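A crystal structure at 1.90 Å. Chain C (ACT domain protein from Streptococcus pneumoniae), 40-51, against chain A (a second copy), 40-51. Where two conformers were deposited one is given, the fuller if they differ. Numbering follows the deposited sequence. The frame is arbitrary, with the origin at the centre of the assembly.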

# COMPACT_ATOMS: atom_id res chain seq x y z
N VAL C 40 2.62 7.95 -7.37
CA VAL C 40 2.16 8.96 -6.39
C VAL C 40 1.15 8.23 -5.45
O VAL C 40 0.31 7.42 -5.91
CB VAL C 40 1.54 10.23 -7.10
CG1 VAL C 40 1.13 11.30 -6.05
CG2 VAL C 40 2.53 10.82 -8.05
N LEU C 41 1.27 8.48 -4.14
CA LEU C 41 0.45 7.83 -3.13
C LEU C 41 0.13 8.94 -2.14
O LEU C 41 1.03 9.43 -1.45
CB LEU C 41 1.23 6.69 -2.45
CG LEU C 41 0.52 5.76 -1.48
CD1 LEU C 41 -0.40 4.83 -2.19
CD2 LEU C 41 1.54 5.01 -0.58
N ASP C 42 -1.14 9.35 -2.09
CA ASP C 42 -1.53 10.56 -1.31
C ASP C 42 -0.57 11.72 -1.72
O ASP C 42 -0.44 12.00 -2.90
CB ASP C 42 -1.54 10.25 0.21
CG ASP C 42 -2.19 11.36 1.05
OD1 ASP C 42 -3.42 11.51 1.02
OD2 ASP C 42 -1.46 12.09 1.75
N GLU C 43 0.12 12.37 -0.79
CA GLU C 43 0.94 13.53 -1.14
C GLU C 43 2.41 13.16 -1.42
O GLU C 43 3.27 14.04 -1.52
CB GLU C 43 0.87 14.58 -0.02
CG GLU C 43 1.31 14.03 1.36
CD GLU C 43 1.39 15.10 2.45
OE1 GLU C 43 1.68 16.26 2.11
OE2 GLU C 43 1.16 14.77 3.66
N TYR C 44 2.68 11.86 -1.53
CA TYR C 44 4.05 11.32 -1.60
C TYR C 44 4.35 10.67 -2.95
O TYR C 44 3.45 10.22 -3.65
CB TYR C 44 4.26 10.30 -0.46
CG TYR C 44 3.89 10.88 0.88
CD1 TYR C 44 4.70 11.80 1.52
CD2 TYR C 44 2.67 10.55 1.47
CE1 TYR C 44 4.32 12.37 2.73
CE2 TYR C 44 2.29 11.09 2.65
CZ TYR C 44 3.11 11.99 3.28
OH TYR C 44 2.66 12.50 4.45
N PHE C 45 5.63 10.67 -3.33
CA PHE C 45 6.11 9.95 -4.48
C PHE C 45 6.75 8.69 -3.95
O PHE C 45 7.52 8.74 -2.99
CB PHE C 45 7.16 10.76 -5.27
CG PHE C 45 7.72 9.99 -6.42
CD1 PHE C 45 6.91 9.65 -7.51
CD2 PHE C 45 9.05 9.54 -6.41
CE1 PHE C 45 7.41 8.91 -8.57
CE2 PHE C 45 9.57 8.77 -7.52
CZ PHE C 45 8.75 8.46 -8.56
N THR C 46 6.42 7.55 -4.54
CA THR C 46 6.95 6.29 -4.07
C THR C 46 7.50 5.46 -5.23
O THR C 46 7.03 5.56 -6.36
CB THR C 46 5.88 5.46 -3.36
OG1 THR C 46 4.99 4.91 -4.33
CG2 THR C 46 5.08 6.34 -2.35
N MSE C 47 8.54 4.68 -4.97
CA MSE C 47 8.95 3.73 -6.01
C MSE C 47 9.39 2.48 -5.32
O MSE C 47 9.71 2.50 -4.12
CB MSE C 47 10.03 4.29 -6.96
CG MSE C 47 11.22 4.78 -6.31
SE MSE C 47 12.48 5.66 -7.54
CE MSE C 47 13.20 4.27 -8.23
N MSE C 48 9.39 1.39 -6.05
CA MSE C 48 9.89 0.15 -5.53
C MSE C 48 10.67 -0.54 -6.63
O MSE C 48 10.32 -0.40 -7.82
CB MSE C 48 8.74 -0.69 -5.01
CG MSE C 48 8.15 -0.11 -3.71
SE MSE C 48 6.88 -1.27 -2.85
CE MSE C 48 6.95 -0.67 -1.10
N ALA C 49 11.76 -1.22 -6.25
CA ALA C 49 12.61 -1.89 -7.22
C ALA C 49 13.11 -3.20 -6.63
O ALA C 49 13.40 -3.29 -5.43
CB ALA C 49 13.81 -1.03 -7.63
N VAL C 50 13.19 -4.19 -7.48
CA VAL C 50 13.78 -5.47 -7.11
C VAL C 50 15.10 -5.48 -7.84
O VAL C 50 15.14 -5.29 -9.06
CB VAL C 50 12.90 -6.69 -7.52
CG1 VAL C 50 13.71 -8.03 -7.43
CG2 VAL C 50 11.66 -6.78 -6.63
N VAL C 51 16.16 -5.70 -7.06
CA VAL C 51 17.52 -5.60 -7.56
C VAL C 51 18.23 -6.92 -7.24
O VAL C 51 17.80 -7.70 -6.37
CB VAL C 51 18.24 -4.35 -6.91
CG1 VAL C 51 17.48 -3.01 -7.33
CG2 VAL C 51 18.32 -4.50 -5.36
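Chain A, residues 40-51: VLDEYFTMMAVV

Chain A repeats the fold of chain C over these residues: a strand ending at L41(A), a type II' turn from L41(A) to Y44(A), and a second strand from 44 to 51. The turn is closed by paired backbone hydrogen bonds, L41(A) N to Y44(A) O at 2.7 Å and Y44(A) N to L41(A) O at 2.8 Å, and D42(A) carries the positive phi (56°) that this turn requires. The 44-51 strands of the two copies run nearly antiparallel, at 164°, with their axes 9.6 Å apart at closest approach. No hydrogen bond joins the stretches, so they pack through side chains, burying 678 Å² in all.

The register sets the turn of each copy against the far part of the other strand, with D42(C) CA 6.6 Å from V50(A) CA and V50(C) CA 6.6 Å from D42(A) CA. V50(A), chi1 t, brings its CG2 into the hollow formed by L41(C), D42(C) and Y44(C), lying 3.7 Å from L41(C) CD2, 3.8 Å from D42(C) CB and 3.8 Å from Y44(C) CD2; it meets the tyrosine ring obliquely. The reciprocal pocket receives V50(C), whose CG2 lies 3.6 Å from L41(A) CD2 and 3.9 Å from Y44(A) CD2, while its CG1 approaches D42(A) CB at 3.7 Å. Each leucine also reaches the neighbouring selenomethionine: L41(C) CD2 is 3.7 Å from M48(A) CB, and L41(A) CD2 is 3.8 Å from M48(C) CB.

Between these two pockets the selenomethionines meet, M48(C) CE lying just 3.0 Å from M48(A) SE. Their ends differ: chi3 is t in M48(C) but p in M48(A). M48(A) CE rests 3.8 Å from T46(C) CG2, whereas M48(C) SE comes within 2.8 Å of T46(A) OG1, in the one conformer given for that threonine. In M47(C), A49(C), M47(A) and A49(A) the CA-to-CB bond points away from the other stretch.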

# COMPACT_ATOMS: atom_id res chain seq x y z
N VAL A 40 2.62 -6.22 -8.19
CA VAL A 40 3.51 -7.39 -8.35
C VAL A 40 4.83 -6.86 -8.97
O VAL A 40 4.81 -6.13 -9.96
CB VAL A 40 2.91 -8.53 -9.25
CG1 VAL A 40 4.02 -9.52 -9.70
CG2 VAL A 40 1.81 -9.29 -8.53
N LEU A 41 5.96 -7.24 -8.37
CA LEU A 41 7.28 -6.76 -8.75
C LEU A 41 8.23 -7.94 -8.73
O LEU A 41 8.50 -8.53 -7.65
CB LEU A 41 7.75 -5.71 -7.72
CG LEU A 41 8.84 -4.70 -8.10
CD1 LEU A 41 8.34 -3.75 -9.16
CD2 LEU A 41 9.35 -3.97 -6.89
N ASP A 42 8.69 -8.34 -9.92
CA ASP A 42 9.48 -9.54 -10.05
C ASP A 42 8.64 -10.70 -9.44
O ASP A 42 7.49 -10.88 -9.83
CB ASP A 42 10.85 -9.35 -9.38
CG ASP A 42 11.83 -10.45 -9.70
OD1 ASP A 42 12.36 -10.42 -10.81
OD2 ASP A 42 12.09 -11.32 -8.84
N GLU A 43 9.18 -11.45 -8.48
CA GLU A 43 8.50 -12.59 -7.88
C GLU A 43 7.74 -12.21 -6.59
O GLU A 43 7.27 -13.07 -5.84
CB GLU A 43 9.51 -13.70 -7.57
CG GLU A 43 10.04 -14.37 -8.84
CD GLU A 43 8.92 -15.07 -9.63
OE1 GLU A 43 8.08 -15.77 -8.99
OE2 GLU A 43 8.88 -14.92 -10.87
N TYR A 44 7.63 -10.91 -6.35
CA TYR A 44 7.08 -10.38 -5.07
C TYR A 44 5.78 -9.60 -5.29
O TYR A 44 5.59 -9.03 -6.36
CB TYR A 44 8.16 -9.54 -4.35
CG TYR A 44 9.43 -10.33 -4.24
CD1 TYR A 44 9.61 -11.25 -3.20
CD2 TYR A 44 10.42 -10.22 -5.20
CE1 TYR A 44 10.76 -12.02 -3.13
CE2 TYR A 44 11.57 -10.98 -5.15
CZ TYR A 44 11.74 -11.88 -4.11
OH TYR A 44 12.86 -12.62 -4.08
N PHE A 45 4.86 -9.67 -4.31
CA PHE A 45 3.65 -8.82 -4.25
C PHE A 45 3.93 -7.76 -3.25
O PHE A 45 4.41 -8.07 -2.15
CB PHE A 45 2.43 -9.60 -3.73
CG PHE A 45 1.17 -8.74 -3.57
CD1 PHE A 45 0.48 -8.26 -4.70
CD2 PHE A 45 0.66 -8.43 -2.30
CE1 PHE A 45 -0.69 -7.49 -4.57
CE2 PHE A 45 -0.51 -7.64 -2.16
CZ PHE A 45 -1.18 -7.16 -3.29
N THR A 46 3.62 -6.52 -3.60
CA THR A 46 4.05 -5.37 -2.78
C THR A 46 2.87 -4.42 -2.56
O THR A 46 2.03 -4.29 -3.43
CB THR A 46 5.23 -4.61 -3.38
OG1 THR A 46 5.83 -3.77 -2.38
CG2 THR A 46 4.76 -3.72 -4.52
N MSE A 47 2.82 -3.75 -1.42
CA MSE A 47 1.64 -2.95 -1.14
C MSE A 47 2.05 -1.77 -0.28
O MSE A 47 2.86 -1.93 0.62
CB MSE A 47 0.60 -3.85 -0.45
CG MSE A 47 -0.72 -3.24 -0.26
SE MSE A 47 -1.62 -4.27 1.15
CE MSE A 47 -2.15 -2.88 2.08
N MSE A 48 1.55 -0.57 -0.61
CA MSE A 48 1.79 0.61 0.20
C MSE A 48 0.49 1.33 0.52
O MSE A 48 -0.44 1.37 -0.32
CB MSE A 48 2.78 1.52 -0.49
CG MSE A 48 4.17 0.91 -0.60
SE MSE A 48 5.53 2.00 -1.45
CE MSE A 48 5.57 3.36 -0.12
N ALA A 49 0.37 1.83 1.73
CA ALA A 49 -0.83 2.60 2.13
C ALA A 49 -0.41 3.83 2.94
O ALA A 49 0.56 3.77 3.68
CB ALA A 49 -1.75 1.71 2.97
N VAL A 50 -1.06 4.96 2.71
CA VAL A 50 -0.88 6.12 3.56
C VAL A 50 -2.11 6.08 4.47
O VAL A 50 -3.25 5.91 3.99
CB VAL A 50 -0.83 7.44 2.75
CG1 VAL A 50 -0.94 8.70 3.66
CG2 VAL A 50 0.43 7.50 1.94
N VAL A 51 -1.86 6.17 5.77
CA VAL A 51 -2.90 6.06 6.78
C VAL A 51 -2.85 7.27 7.68
O VAL A 51 -1.86 7.98 7.69
CB VAL A 51 -2.78 4.77 7.61
CG1 VAL A 51 -3.06 3.55 6.68
CG2 VAL A 51 -1.37 4.69 8.35